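Vanadium-dependent haloperoxidase (Zobellia galactanivorans, PDB 4CIT) probably catalyses the vanadate-dependent oxidation of iodide by hydrogen peroxide, as a bacterial vanadium iodoperoxidase. Local coordinates at residues H291-S305 with L379-T393. Residues are numbered along the deposited sequence; the frame is centred on the assembly and turned at random.
Sequences HWMGIAKIAARKTNS and LTEVFGDNFSFDDDT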
loop_
_atom_site.group_PDB
_atom_site.type_symbol
_atom_site.label_atom_id
_atom_site.label_comp_id
_atom_site.label_asym_id
_atom_site.label_seq_id
_atom_site.Cartn_x
_atom_site.Cartn_y
_atom_site.Cartn_z
ATOM N N HIS A 291 4.839 -3.977 0.469
ATOM C CA HIS A 291 6.207 -3.930 0.050
ATOM C C HIS A 291 6.718 -2.475 0.090
ATOM O O HIS A 291 7.852 -2.234 0.582
ATOM C CB HIS A 291 6.281 -4.499 -1.338
ATOM C CG HIS A 291 7.666 -4.716 -1.866
ATOM N ND1 HIS A 291 7.925 -5.651 -2.848
ATOM C CD2 HIS A 291 8.860 -4.170 -1.552
ATOM C CE1 HIS A 291 9.226 -5.708 -3.072
ATOM N NE2 HIS A 291 9.807 -4.743 -2.381
ATOM N N TRP A 292 5.891 -1.535 -0.357
ATOM C CA TRP A 292 6.296 -0.124 -0.326
ATOM C C TRP A 292 6.360 0.448 1.084
ATOM O O TRP A 292 7.157 1.307 1.330
ATOM C CB TRP A 292 5.458 0.720 -1.301
ATOM C CG TRP A 292 5.956 0.527 -2.711
ATOM C CD1 TRP A 292 5.466 -0.371 -3.643
ATOM C CD2 TRP A 292 7.061 1.175 -3.325
ATOM N NE1 TRP A 292 6.202 -0.289 -4.815
ATOM C CE2 TRP A 292 7.211 0.633 -4.614
ATOM C CE3 TRP A 292 7.969 2.131 -2.888
ATOM C CZ2 TRP A 292 8.203 1.080 -5.491
ATOM C CZ3 TRP A 292 8.922 2.612 -3.764
ATOM C CH2 TRP A 292 9.050 2.050 -5.048
ATOM N N MET A 293 5.530 -0.039 1.982
ATOM C CA MET A 293 5.662 0.259 3.376
ATOM C C MET A 293 6.999 -0.211 3.912
ATOM O O MET A 293 7.659 0.486 4.686
ATOM C CB MET A 293 4.487 -0.248 4.236
ATOM C CG MET A 293 3.206 0.419 3.943
ATOM S SD MET A 293 3.133 2.201 4.363
ATOM C CE MET A 293 3.384 2.065 6.076
ATOM N N GLY A 294 7.462 -1.371 3.459
ATOM C CA GLY A 294 8.706 -1.863 3.783
ATOM C C GLY A 294 9.876 -1.013 3.255
ATOM O O GLY A 294 10.880 -0.773 3.995
ATOM N N ILE A 295 9.746 -0.511 2.011
ATOM C CA ILE A 295 10.743 0.406 1.452
ATOM C C ILE A 295 10.739 1.737 2.196
ATOM O O ILE A 295 11.857 2.254 2.459
ATOM C CB ILE A 295 10.499 0.619 -0.060
ATOM C CG1 ILE A 295 10.681 -0.740 -0.752
ATOM C CG2 ILE A 295 11.340 1.725 -0.662
ATOM C CD1 ILE A 295 10.337 -0.776 -2.184
ATOM N N ALA A 296 9.566 2.192 2.625
ATOM C CA ALA A 296 9.534 3.412 3.436
ATOM C C ALA A 296 10.297 3.245 4.743
ATOM O O ALA A 296 11.016 4.133 5.173
ATOM C CB ALA A 296 8.145 3.803 3.714
ATOM N N LYS A 297 10.151 2.092 5.356
ATOM C CA LYS A 297 10.891 1.762 6.563
ATOM C C LYS A 297 12.408 1.741 6.364
ATOM O O LYS A 297 13.188 2.306 7.163
ATOM C CB LYS A 297 10.387 0.405 7.089
ATOM C CG LYS A 297 11.243 -0.103 8.279
ATOM C CD LYS A 297 10.825 -1.463 8.915
ATOM C CE LYS A 297 10.678 -2.639 7.928
ATOM N NZ LYS A 297 10.261 -3.940 8.601
ATOM N N ILE A 298 12.854 1.071 5.295
ATOM C CA ILE A 298 14.249 1.012 4.932
ATOM C C ILE A 298 14.871 2.391 4.827
ATOM O O ILE A 298 15.974 2.655 5.411
ATOM C CB ILE A 298 14.480 0.190 3.639
ATOM C CG1 ILE A 298 14.224 -1.262 3.933
ATOM C CG2 ILE A 298 15.914 0.336 3.203
ATOM C CD1 ILE A 298 14.077 -2.155 2.705
ATOM N N ALA A 299 14.147 3.307 4.189
ATOM C CA ALA A 299 14.603 4.670 3.963
ATOM C C ALA A 299 14.624 5.445 5.275
ATOM O O ALA A 299 15.544 6.197 5.551
ATOM C CB ALA A 299 13.706 5.391 2.976
ATOM N N ALA A 300 13.581 5.312 6.063
ATOM C CA ALA A 300 13.566 5.975 7.327
ATOM C C ALA A 300 14.663 5.488 8.281
ATOM O O ALA A 300 15.237 6.291 9.003
ATOM C CB ALA A 300 12.233 5.833 8.000
ATOM N N ARG A 301 14.942 4.175 8.323
ATOM C CA ARG A 301 15.984 3.647 9.197
ATOM C C ARG A 301 17.364 4.074 8.681
ATOM O O ARG A 301 18.244 4.534 9.479
ATOM C CB ARG A 301 15.875 2.137 9.344
ATOM C CG ARG A 301 14.599 1.672 10.024
ATOM C CD ARG A 301 14.504 1.998 11.543
ATOM N NE ARG A 301 14.336 3.425 11.764
ATOM C CZ ARG A 301 13.179 4.066 11.489
ATOM N NH1 ARG A 301 12.018 3.381 11.066
ATOM N NH2 ARG A 301 13.170 5.357 11.652
ATOM N N LYS A 302 17.562 4.027 7.353
ATOM C CA LYS A 302 18.872 4.364 6.687
ATOM C C LYS A 302 19.283 5.842 6.913
ATOM O O LYS A 302 20.456 6.135 7.003
ATOM C CB LYS A 302 18.831 4.063 5.175
ATOM C CG LYS A 302 20.154 4.219 4.433
ATOM C CD LYS A 302 20.083 3.738 2.957
ATOM C CE LYS A 302 21.382 4.044 2.197
ATOM N NZ LYS A 302 21.322 5.287 1.321
ATOM N N THR A 303 18.305 6.704 7.121
ATOM C CA THR A 303 18.462 8.120 7.373
ATOM C C THR A 303 18.454 8.481 8.864
ATOM O O THR A 303 18.500 9.658 9.196
ATOM C CB THR A 303 17.431 8.924 6.596
ATOM O OG1 THR A 303 16.079 8.501 6.917
ATOM C CG2 THR A 303 17.673 8.881 5.124
ATOM N N ASN A 304 18.335 7.475 9.715
ATOM C CA ASN A 304 18.199 7.670 11.179
ATOM C C ASN A 304 17.113 8.619 11.494
ATOM O O ASN A 304 17.269 9.486 12.361
ATOM C CB ASN A 304 19.529 8.201 11.755
ATOM C CG ASN A 304 20.648 7.215 11.547
ATOM O OD1 ASN A 304 21.715 7.548 10.994
ATOM N ND2 ASN A 304 20.396 5.971 11.917
ATOM N N SER A 305 15.981 8.525 10.788
ATOM C CA SER A 305 14.893 9.478 10.984
ATOM C C SER A 305 14.268 9.247 12.360
ATOM O O SER A 305 14.089 8.076 12.795
ATOM C CB SER A 305 13.807 9.203 9.940
ATOM O OG SER A 305 14.319 9.507 8.632
ATOM N N LEU A 379 7.964 9.063 -1.667
ATOM C CA LEU A 379 9.240 8.820 -1.008
ATOM C C LEU A 379 10.341 9.686 -1.606
ATOM O O LEU A 379 11.274 10.099 -0.900
ATOM C CB LEU A 379 9.614 7.310 -1.075
ATOM C CG LEU A 379 8.626 6.457 -0.242
ATOM C CD1 LEU A 379 8.990 4.981 -0.427
ATOM C CD2 LEU A 379 8.547 6.752 1.228
ATOM N N THR A 380 10.237 9.917 -2.911
ATOM C CA THR A 380 11.188 10.851 -3.542
ATOM C C THR A 380 11.054 12.257 -2.944
ATOM O O THR A 380 12.033 12.940 -2.682
ATOM C CB THR A 380 11.030 10.851 -5.019
ATOM O OG1 THR A 380 11.207 9.491 -5.482
ATOM C CG2 THR A 380 12.046 11.833 -5.699
ATOM N N GLU A 381 9.844 12.690 -2.694
ATOM C CA GLU A 381 9.600 13.993 -2.124
ATOM C C GLU A 381 10.092 14.038 -0.678
ATOM O O GLU A 381 10.708 15.033 -0.296
ATOM C CB GLU A 381 8.141 14.369 -2.122
ATOM C CG GLU A 381 7.840 15.818 -1.653
ATOM C CD GLU A 381 7.743 16.045 -0.131
ATOM O OE1 GLU A 381 7.099 15.240 0.595
ATOM O OE2 GLU A 381 8.352 17.075 0.361
ATOM N N VAL A 382 9.901 12.982 0.081
ATOM C CA VAL A 382 10.350 12.985 1.507
ATOM C C VAL A 382 11.830 12.803 1.695
ATOM O O VAL A 382 12.460 13.587 2.491
ATOM C CB VAL A 382 9.550 11.930 2.330
ATOM C CG1 VAL A 382 10.112 11.688 3.736
ATOM C CG2 VAL A 382 8.129 12.275 2.337
ATOM N N PHE A 383 12.441 11.837 1.005
ATOM C CA PHE A 383 13.792 11.381 1.236
ATOM C C PHE A 383 14.782 11.747 0.123
ATOM O O PHE A 383 15.990 11.650 0.310
ATOM C CB PHE A 383 13.847 9.890 1.436
ATOM C CG PHE A 383 13.156 9.410 2.659
ATOM C CD1 PHE A 383 13.689 9.714 3.911
ATOM C CD2 PHE A 383 12.012 8.647 2.570
ATOM C CE1 PHE A 383 13.098 9.200 5.088
ATOM C CE2 PHE A 383 11.369 8.216 3.756
ATOM C CZ PHE A 383 11.962 8.464 4.982
ATOM N N GLY A 384 14.252 12.176 -1.007
ATOM C CA GLY A 384 15.070 12.732 -2.114
ATOM C C GLY A 384 15.178 11.723 -3.263
ATOM O O GLY A 384 14.773 10.548 -3.145
ATOM N N ASP A 385 15.604 12.252 -4.413
ATOM C CA ASP A 385 15.926 11.464 -5.621
ATOM C C ASP A 385 17.251 10.908 -5.465
ATOM O O ASP A 385 18.007 11.312 -4.606
ATOM C CB ASP A 385 15.792 12.307 -6.924
ATOM C CG ASP A 385 15.629 11.420 -8.226
ATOM O OD1 ASP A 385 15.360 10.185 -8.160
ATOM O OD2 ASP A 385 15.780 12.029 -9.322
ATOM N N ASN A 386 17.554 9.893 -6.273
ATOM C CA ASN A 386 18.833 9.227 -6.178
ATOM C C ASN A 386 19.113 8.641 -4.796
ATOM O O ASN A 386 20.236 8.630 -4.305
ATOM C CB ASN A 386 19.989 10.127 -6.709
ATOM C CG ASN A 386 19.922 10.322 -8.199
ATOM O OD1 ASN A 386 19.285 9.547 -8.930
ATOM N ND2 ASN A 386 20.539 11.400 -8.676
ATOM N N PHE A 387 18.038 8.128 -4.143
ATOM C CA PHE A 387 18.159 7.527 -2.853
ATOM C C PHE A 387 18.453 6.037 -3.057
ATOM O O PHE A 387 17.558 5.242 -3.428
ATOM C CB PHE A 387 16.852 7.694 -2.032
ATOM C CG PHE A 387 16.967 7.304 -0.620
ATOM C CD1 PHE A 387 16.803 5.985 -0.243
ATOM C CD2 PHE A 387 17.238 8.233 0.364
ATOM C CE1 PHE A 387 16.949 5.585 1.073
ATOM C CE2 PHE A 387 17.366 7.850 1.693
ATOM C CZ PHE A 387 17.217 6.526 2.050
ATOM N N SER A 388 19.705 5.649 -2.856
ATOM C CA SER A 388 20.065 4.263 -3.089
ATOM C C SER A 388 19.701 3.425 -1.842
ATOM O O SER A 388 19.781 3.838 -0.686
ATOM C CB SER A 388 21.533 4.117 -3.519
ATOM O OG SER A 388 22.327 4.402 -2.392
ATOM N N PHE A 389 19.273 2.203 -2.084
ATOM C CA PHE A 389 18.899 1.317 -1.010
ATOM C C PHE A 389 18.924 -0.130 -1.407
ATOM O O PHE A 389 18.843 -0.495 -2.620
ATOM C CB PHE A 389 17.487 1.699 -0.399
ATOM C CG PHE A 389 16.328 1.508 -1.313
ATOM C CD1 PHE A 389 16.012 2.484 -2.213
ATOM C CD2 PHE A 389 15.537 0.330 -1.261
ATOM C CE1 PHE A 389 14.948 2.306 -3.132
ATOM C CE2 PHE A 389 14.472 0.175 -2.110
ATOM C CZ PHE A 389 14.162 1.165 -3.037
ATOM N N ASP A 390 19.152 -0.968 -0.383
ATOM C CA ASP A 390 19.009 -2.433 -0.485
ATOM C C ASP A 390 17.662 -2.827 0.010
ATOM O O ASP A 390 17.317 -2.577 1.202
ATOM C CB ASP A 390 20.094 -3.091 0.341
ATOM C CG ASP A 390 21.496 -2.832 -0.228
ATOM O OD1 ASP A 390 21.667 -2.624 -1.438
ATOM O OD2 ASP A 390 22.456 -2.763 0.579
ATOM N N ASP A 391 16.888 -3.483 -0.849
ATOM C CA ASP A 391 15.516 -3.859 -0.515
ATOM C C ASP A 391 15.512 -5.284 0.009
ATOM O O ASP A 391 15.576 -6.225 -0.830
ATOM C CB ASP A 391 14.596 -3.722 -1.737
ATOM C CG ASP A 391 13.158 -4.169 -1.488
ATOM O OD1 ASP A 391 12.837 -4.615 -0.331
ATOM O OD2 ASP A 391 12.337 -4.022 -2.419
ATOM N N ASP A 392 15.520 -5.473 1.301
ATOM C CA ASP A 392 15.420 -6.801 1.958
ATOM C C ASP A 392 14.015 -7.154 2.434
ATOM O O ASP A 392 13.824 -8.087 3.239
ATOM C CB ASP A 392 16.395 -6.918 3.133
ATOM C CG ASP A 392 16.016 -6.057 4.326
ATOM O OD1 ASP A 392 15.191 -5.147 4.149
ATOM O OD2 ASP A 392 16.694 -6.218 5.414
ATOM N N THR A 393 12.998 -6.516 1.841
ATOM C CA THR A 393 11.640 -6.708 2.306
ATOM C C THR A 393 11.095 -8.094 2.049
ATOM O O THR A 393 10.238 -8.536 2.813
ATOM C CB THR A 393 10.654 -5.696 1.684
ATOM O OG1 THR A 393 10.638 -5.831 0.256
ATOM C CG2 THR A 393 11.037 -4.302 2.033
#
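H291 NE2 donates to D391 OD2 over 2.6 Å; the N-H...O angle of 175° and an acceptor in the imidazole plane mark a straight bond to the syn lone pair, although ring and carboxylate planes are steeply turned against each other. The other oxygen, D391 OD1, takes T393 N at 2.9 Å in an Asx turn, so that both oxygens are gripped and the carboxylate's rotation is fixed; in the conformer given, T393 OG1 also donates to D391 OD1, at 2.6 Å. With an asparagine here, the NH2 would probably face either H291 NE2 or the T393 donors, leaving one side without an acceptor and both without the carboxylate charge. At the far end, K302, its CG anti to the backbone N (chi1 -173°), reaches S388 O with NZ at 2.9 Å and sets that ammonium over the F387 face, 4.6 Å from the centroid, a cation-pi contact. Between them, A299 CB sits over the F383 face, 3.8 Å from the centroid, while I295 CG2 meets F389 CZ at 3.7 Å. Farther out, W266 stacks on H291, F407 packs against F387, and F389 pairs through its backbone with F404. The axes of 291-302 and 379-383 thus run nearly parallel, 11° apart, with 291-302 also against the antiparallel strands 389-391 and 402-404, within the helical fold of vanadium haloperoxidases.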